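Local structure of cortical-lytic enzyme (Bacillus cereus, 4S3J) at residues T101-P113 against M397-I410. The protein is an N-acetylglucosaminidase of glycosyl hydrolase family 18 that degrades partially broken-down cortex peptidoglycan during spore germination. Numbering follows the deposited sequence.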
loop_
_atom_site.group_PDB
_atom_site.type_symbol
_atom_site.label_atom_id
_atom_site.label_comp_id
_atom_site.label_asym_id
_atom_site.label_seq_id
_atom_site.Cartn_x
_atom_site.Cartn_y
_atom_site.Cartn_z
ATOM N N THR A 101 -1.092 -10.047 20.890
ATOM C CA THR A 101 -1.085 -11.195 19.980
ATOM C C THR A 101 -1.328 -10.723 18.543
ATOM O O THR A 101 -2.405 -10.220 18.212
ATOM C CB THR A 101 -2.137 -12.233 20.380
ATOM O OG1 THR A 101 -3.442 -11.668 20.229
ATOM C CG2 THR A 101 -1.934 -12.653 21.825
ATOM N N LYS A 102 -0.358 -11.011 17.687
ATOM C CA LYS A 102 -0.382 -10.606 16.276
ATOM C C LYS A 102 -1.290 -11.477 15.461
ATOM O O LYS A 102 -1.327 -12.687 15.665
ATOM C CB LYS A 102 1.022 -10.690 15.672
ATOM C CG LYS A 102 1.997 -9.702 16.198
ATOM C CD LYS A 102 3.433 -10.084 15.862
ATOM C CE LYS A 102 3.782 -10.043 14.423
ATOM N NZ LYS A 102 5.261 -10.190 14.277
ATOM N N ARG A 103 -2.127 -10.840 14.649
ATOM C CA ARG A 103 -2.879 -11.555 13.614
ATOM C C ARG A 103 -2.050 -11.627 12.337
ATOM O O ARG A 103 -1.057 -10.891 12.168
ATOM C CB ARG A 103 -4.244 -10.909 13.363
ATOM C CG ARG A 103 -4.253 -9.450 12.978
ATOM C CD ARG A 103 -5.689 -8.949 12.918
ATOM N NE ARG A 103 -6.351 -8.620 11.646
ATOM C CZ ARG A 103 -6.079 -9.065 10.418
ATOM N NH1 ARG A 103 -5.100 -9.919 10.149
ATOM N NH2 ARG A 103 -6.843 -8.626 9.425
ATOM N N SER A 104 -2.423 -12.577 11.479
ATOM C CA SER A 104 -1.778 -12.789 10.192
ATOM C C SER A 104 -2.268 -11.762 9.193
ATOM O O SER A 104 -3.373 -11.231 9.323
ATOM C CB SER A 104 -2.060 -14.197 9.653
ATOM O OG SER A 104 -1.399 -15.174 10.433
ATOM N N VAL A 105 -1.440 -11.500 8.194
ATOM C CA VAL A 105 -1.808 -10.614 7.089
ATOM C C VAL A 105 -1.221 -11.166 5.792
ATOM O O VAL A 105 -0.181 -11.828 5.798
ATOM C CB VAL A 105 -1.305 -9.155 7.350
ATOM C CG1 VAL A 105 0.205 -9.025 7.152
ATOM C CG2 VAL A 105 -2.033 -8.165 6.479
ATOM N N GLU A 106 -1.885 -10.900 4.674
ATOM C CA GLU A 106 -1.280 -11.122 3.368
ATOM C C GLU A 106 -0.895 -9.768 2.806
ATOM O O GLU A 106 -1.653 -8.808 2.933
ATOM C CB GLU A 106 -2.217 -11.879 2.420
ATOM C CG GLU A 106 -2.510 -13.288 2.926
ATOM C CD GLU A 106 -3.124 -14.230 1.905
ATOM O OE1 GLU A 106 -3.304 -13.841 0.746
ATOM O OE2 GLU A 106 -3.398 -15.389 2.275
ATOM N N SER A 107 0.299 -9.698 2.227
ATOM C CA SER A 107 0.838 -8.464 1.671
ATOM C C SER A 107 1.167 -8.670 0.204
ATOM O O SER A 107 1.677 -9.716 -0.168
ATOM C CB SER A 107 2.090 -8.041 2.447
ATOM O OG SER A 107 3.044 -9.087 2.411
ATOM N N ILE A 108 0.899 -7.649 -0.610
ATOM C CA ILE A 108 1.261 -7.625 -2.014
ATOM C C ILE A 108 2.072 -6.375 -2.277
ATOM O O ILE A 108 1.812 -5.353 -1.648
ATOM C CB ILE A 108 0.038 -7.586 -2.947
ATOM C CG1 ILE A 108 -0.905 -8.756 -2.648
ATOM C CG2 ILE A 108 0.482 -7.557 -4.416
ATOM C CD1 ILE A 108 -2.275 -8.538 -3.223
ATOM N N ALA A 109 3.059 -6.449 -3.158
ATOM C CA ALA A 109 3.663 -5.232 -3.708
ATOM C C ALA A 109 3.791 -5.328 -5.221
ATOM O O ALA A 109 4.165 -6.370 -5.755
ATOM C CB ALA A 109 5.015 -4.966 -3.098
ATOM N N TYR A 110 3.510 -4.217 -5.899
ATOM C CA TYR A 110 3.610 -4.117 -7.341
ATOM C C TYR A 110 4.952 -3.557 -7.765
ATOM O O TYR A 110 5.485 -2.667 -7.109
ATOM C CB TYR A 110 2.488 -3.223 -7.896
ATOM C CG TYR A 110 1.150 -3.931 -7.980
ATOM C CD1 TYR A 110 0.354 -4.114 -6.861
ATOM C CD2 TYR A 110 0.698 -4.445 -9.197
ATOM C CE1 TYR A 110 -0.869 -4.782 -6.943
ATOM C CE2 TYR A 110 -0.525 -5.117 -9.281
ATOM C CZ TYR A 110 -1.303 -5.279 -8.144
ATOM O OH TYR A 110 -2.519 -5.955 -8.174
ATOM N N LEU A 111 5.472 -4.070 -8.881
ATOM C CA LEU A 111 6.704 -3.605 -9.512
ATOM C C LEU A 111 6.361 -3.144 -10.905
ATOM O O LEU A 111 5.786 -3.921 -11.669
ATOM C CB LEU A 111 7.745 -4.733 -9.578
ATOM C CG LEU A 111 9.024 -4.511 -10.380
ATOM C CD1 LEU A 111 9.894 -3.459 -9.695
ATOM C CD2 LEU A 111 9.813 -5.804 -10.584
ATOM N N GLN A 112 6.706 -1.907 -11.247
ATOM C CA GLN A 112 6.404 -1.356 -12.559
ATOM C C GLN A 112 7.603 -0.600 -13.090
ATOM O O GLN A 112 7.705 0.602 -12.870
ATOM C CB GLN A 112 5.197 -0.419 -12.494
ATOM C CG GLN A 112 4.826 0.155 -13.859
ATOM C CD GLN A 112 3.947 1.390 -13.779
ATOM O OE1 GLN A 112 4.182 2.294 -12.973
ATOM N NE2 GLN A 112 2.913 1.422 -14.612
ATOM N N PRO A 113 8.499 -1.283 -13.808
ATOM C CA PRO A 113 9.674 -0.576 -14.336
ATOM C C PRO A 113 9.335 0.349 -15.500
ATOM O O PRO A 113 8.297 0.169 -16.145
ATOM C CB PRO A 113 10.602 -1.717 -14.785
ATOM C CG PRO A 113 10.071 -2.939 -14.125
ATOM C CD PRO A 113 8.595 -2.729 -14.041
ATOM N N MET A 397 -7.208 -1.859 9.228
ATOM C CA MET A 397 -7.279 -3.232 8.720
ATOM C C MET A 397 -7.710 -4.166 9.837
ATOM O O MET A 397 -8.552 -5.041 9.637
ATOM C CB MET A 397 -5.933 -3.682 8.160
ATOM C CG MET A 397 -5.495 -2.925 6.900
ATOM S SD MET A 397 -3.770 -3.281 6.464
ATOM C CE MET A 397 -3.823 -5.073 6.305
ATOM N N LYS A 398 -7.135 -3.965 11.009
ATOM C CA LYS A 398 -7.479 -4.786 12.166
ATOM C C LYS A 398 -8.947 -4.629 12.541
ATOM O O LYS A 398 -9.646 -5.629 12.775
ATOM C CB LYS A 398 -6.591 -4.421 13.369
ATOM C CG LYS A 398 -5.109 -4.696 13.144
ATOM C CD LYS A 398 -4.264 -4.193 14.289
ATOM C CE LYS A 398 -2.771 -4.092 13.903
ATOM N NZ LYS A 398 -1.946 -3.749 15.120
ATOM N N GLU A 399 -9.410 -3.384 12.615
ATOM C CA GLU A 399 -10.785 -3.111 13.001
ATOM C C GLU A 399 -11.761 -3.735 12.017
ATOM O O GLU A 399 -12.774 -4.298 12.421
ATOM C CB GLU A 399 -11.036 -1.609 13.087
ATOM C CG GLU A 399 -10.285 -0.893 14.192
ATOM C CD GLU A 399 -10.370 0.617 14.049
ATOM O OE1 GLU A 399 -10.441 1.106 12.903
ATOM O OE2 GLU A 399 -10.360 1.323 15.072
ATOM N N GLN A 400 -11.451 -3.630 10.726
ATOM C CA GLN A 400 -12.364 -4.086 9.673
ATOM C C GLN A 400 -12.222 -5.576 9.378
ATOM O O GLN A 400 -13.093 -6.167 8.732
ATOM C CB GLN A 400 -12.135 -3.274 8.395
ATOM C CG GLN A 400 -12.487 -1.814 8.542
ATOM C CD GLN A 400 -13.972 -1.602 8.760
ATOM O OE1 GLN A 400 -14.799 -2.305 8.180
ATOM N NE2 GLN A 400 -14.316 -0.646 9.609
ATOM N N GLY A 401 -11.144 -6.192 9.854
ATOM C CA GLY A 401 -10.953 -7.620 9.691
ATOM C C GLY A 401 -10.707 -8.082 8.258
ATOM O O GLY A 401 -11.088 -9.187 7.889
ATOM N N ILE A 402 -10.068 -7.258 7.436
ATOM C CA ILE A 402 -9.875 -7.628 6.034
ATOM C C ILE A 402 -8.606 -8.472 5.836
ATOM O O ILE A 402 -7.826 -8.672 6.760
ATOM C CB ILE A 402 -9.836 -6.401 5.146
ATOM C CG1 ILE A 402 -8.720 -5.473 5.594
ATOM C CG2 ILE A 402 -11.174 -5.648 5.199
ATOM C CD1 ILE A 402 -8.352 -4.476 4.511
ATOM N N GLY A 403 -8.432 -9.012 4.636
ATOM C CA GLY A 403 -7.385 -9.984 4.397
ATOM C C GLY A 403 -5.967 -9.462 4.343
ATOM O O GLY A 403 -5.029 -10.148 4.757
ATOM N N GLY A 404 -5.780 -8.266 3.804
ATOM C CA GLY A 404 -4.430 -7.821 3.571
ATOM C C GLY A 404 -4.305 -6.438 2.988
ATOM O O GLY A 404 -5.242 -5.644 3.011
ATOM N N ILE A 405 -3.102 -6.157 2.497
ATOM C CA ILE A 405 -2.730 -4.841 2.005
ATOM C C ILE A 405 -1.913 -5.017 0.716
ATOM O O ILE A 405 -1.113 -5.944 0.594
ATOM C CB ILE A 405 -1.934 -4.055 3.097
ATOM C CG1 ILE A 405 -1.592 -2.636 2.643
ATOM C CG2 ILE A 405 -0.679 -4.793 3.485
ATOM C CD1 ILE A 405 -1.101 -1.775 3.787
ATOM N N SER A 406 -2.134 -4.129 -0.251
ATOM C CA SER A 406 -1.461 -4.177 -1.532
ATOM C C SER A 406 -0.787 -2.846 -1.825
ATOM O O SER A 406 -1.451 -1.828 -1.950
ATOM C CB SER A 406 -2.473 -4.531 -2.635
ATOM O OG SER A 406 -1.872 -4.560 -3.912
ATOM N N TYR A 407 0.533 -2.873 -1.948
ATOM C CA TYR A 407 1.322 -1.649 -2.072
ATOM C C TYR A 407 1.648 -1.263 -3.515
ATOM O O TYR A 407 2.193 -2.071 -4.267
ATOM C CB TYR A 407 2.617 -1.819 -1.322
ATOM C CG TYR A 407 2.508 -1.851 0.182
ATOM C CD1 TYR A 407 2.327 -0.668 0.915
ATOM C CD2 TYR A 407 2.631 -3.032 0.886
ATOM C CE1 TYR A 407 2.267 -0.689 2.309
ATOM C CE2 TYR A 407 2.575 -3.061 2.293
ATOM C CZ TYR A 407 2.390 -1.888 2.994
ATOM O OH TYR A 407 2.355 -1.861 4.384
ATOM N N TRP A 408 1.364 -0.008 -3.872
ATOM C CA TRP A 408 1.809 0.597 -5.131
ATOM C C TRP A 408 2.798 1.719 -4.778
ATOM O O TRP A 408 2.370 2.755 -4.248
ATOM C CB TRP A 408 0.646 1.179 -5.935
ATOM C CG TRP A 408 1.087 1.608 -7.316
ATOM C CD1 TRP A 408 1.667 2.789 -7.664
ATOM C CD2 TRP A 408 1.012 0.835 -8.512
ATOM N NE1 TRP A 408 1.945 2.809 -9.013
ATOM C CE2 TRP A 408 1.561 1.613 -9.550
ATOM C CE3 TRP A 408 0.543 -0.445 -8.808
ATOM C CZ2 TRP A 408 1.644 1.163 -10.864
ATOM C CZ3 TRP A 408 0.631 -0.890 -10.117
ATOM C CH2 TRP A 408 1.180 -0.090 -11.121
ATOM N N LYS A 409 4.094 1.576 -5.043
ATOM C CA LYS A 409 4.748 0.463 -5.728
ATOM C C LYS A 409 6.193 0.411 -5.243
ATOM O O LYS A 409 6.670 1.348 -4.596
ATOM C CB LYS A 409 4.716 0.631 -7.261
ATOM C CG LYS A 409 5.372 1.931 -7.751
ATOM C CD LYS A 409 5.492 1.962 -9.292
ATOM C CE LYS A 409 5.998 3.305 -9.776
ATOM N NZ LYS A 409 6.273 3.317 -11.251
ATOM N N ILE A 410 6.887 -0.668 -5.575
ATOM C CA ILE A 410 8.306 -0.828 -5.275
ATOM C C ILE A 410 9.102 0.281 -5.963
ATOM O O ILE A 410 8.805 0.667 -7.086
ATOM C CB ILE A 410 8.776 -2.238 -5.718
ATOM C CG1 ILE A 410 8.100 -3.303 -4.856
ATOM C CG2 ILE A 410 10.316 -2.371 -5.650
ATOM C CD1 ILE A 410 8.238 -4.715 -5.393
HETATM O O HOH W 1 -8.749 -8.042 12.162
HETATM O O HOH W 2 8.214 -0.072 -9.590
HETATM O O HOH W 3 9.010 2.343 -10.670
#
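Tyr110 lies against Trp408 and Ser406 where parallel strands 104-111 and 404-408 pair, the first and last strands of the family 18 TIM barrel, whose meeting closes the ring. Tyr110 CB sits 3.5 Å from Trp408 CE3, and CG and CD2 continue alongside CE3 and CZ3, the two ring planes inclined obliquely at 38°. CD1 and CE1 present the tyrosine ring edge to Ser406, whose OG lies near the ring plane, 3.2 Å from Tyr110 CE1, while Val280 of strand 278-281 also touches the tyrosine. Ser406 OG gets there because it stands anti to its own N (chi1 179°), beside Ile108 CB. Five backbone hydrogen bonds, from Glu106 N to Gly403 O through Tyr110 N to Tyr407 O, run along the paired strands. A cis peptide precedes Lys409, yet Ile410 N still reaches Tyr110 O at 2.9 Å. The Gln112 amide stands nearly upright to the indole (78°), NE2 at its edge. The Trp408 side chain lies about 8 Å from that of Glu220, the probable proton donor. Lys409, extended beyond CG, delivers NZ to a lone pair of Gln112 OE1 at 2.9 Å; a water links NZ to Gln112 O, so neutral oxygens hold the ammonium here, probably without cancelling its charge.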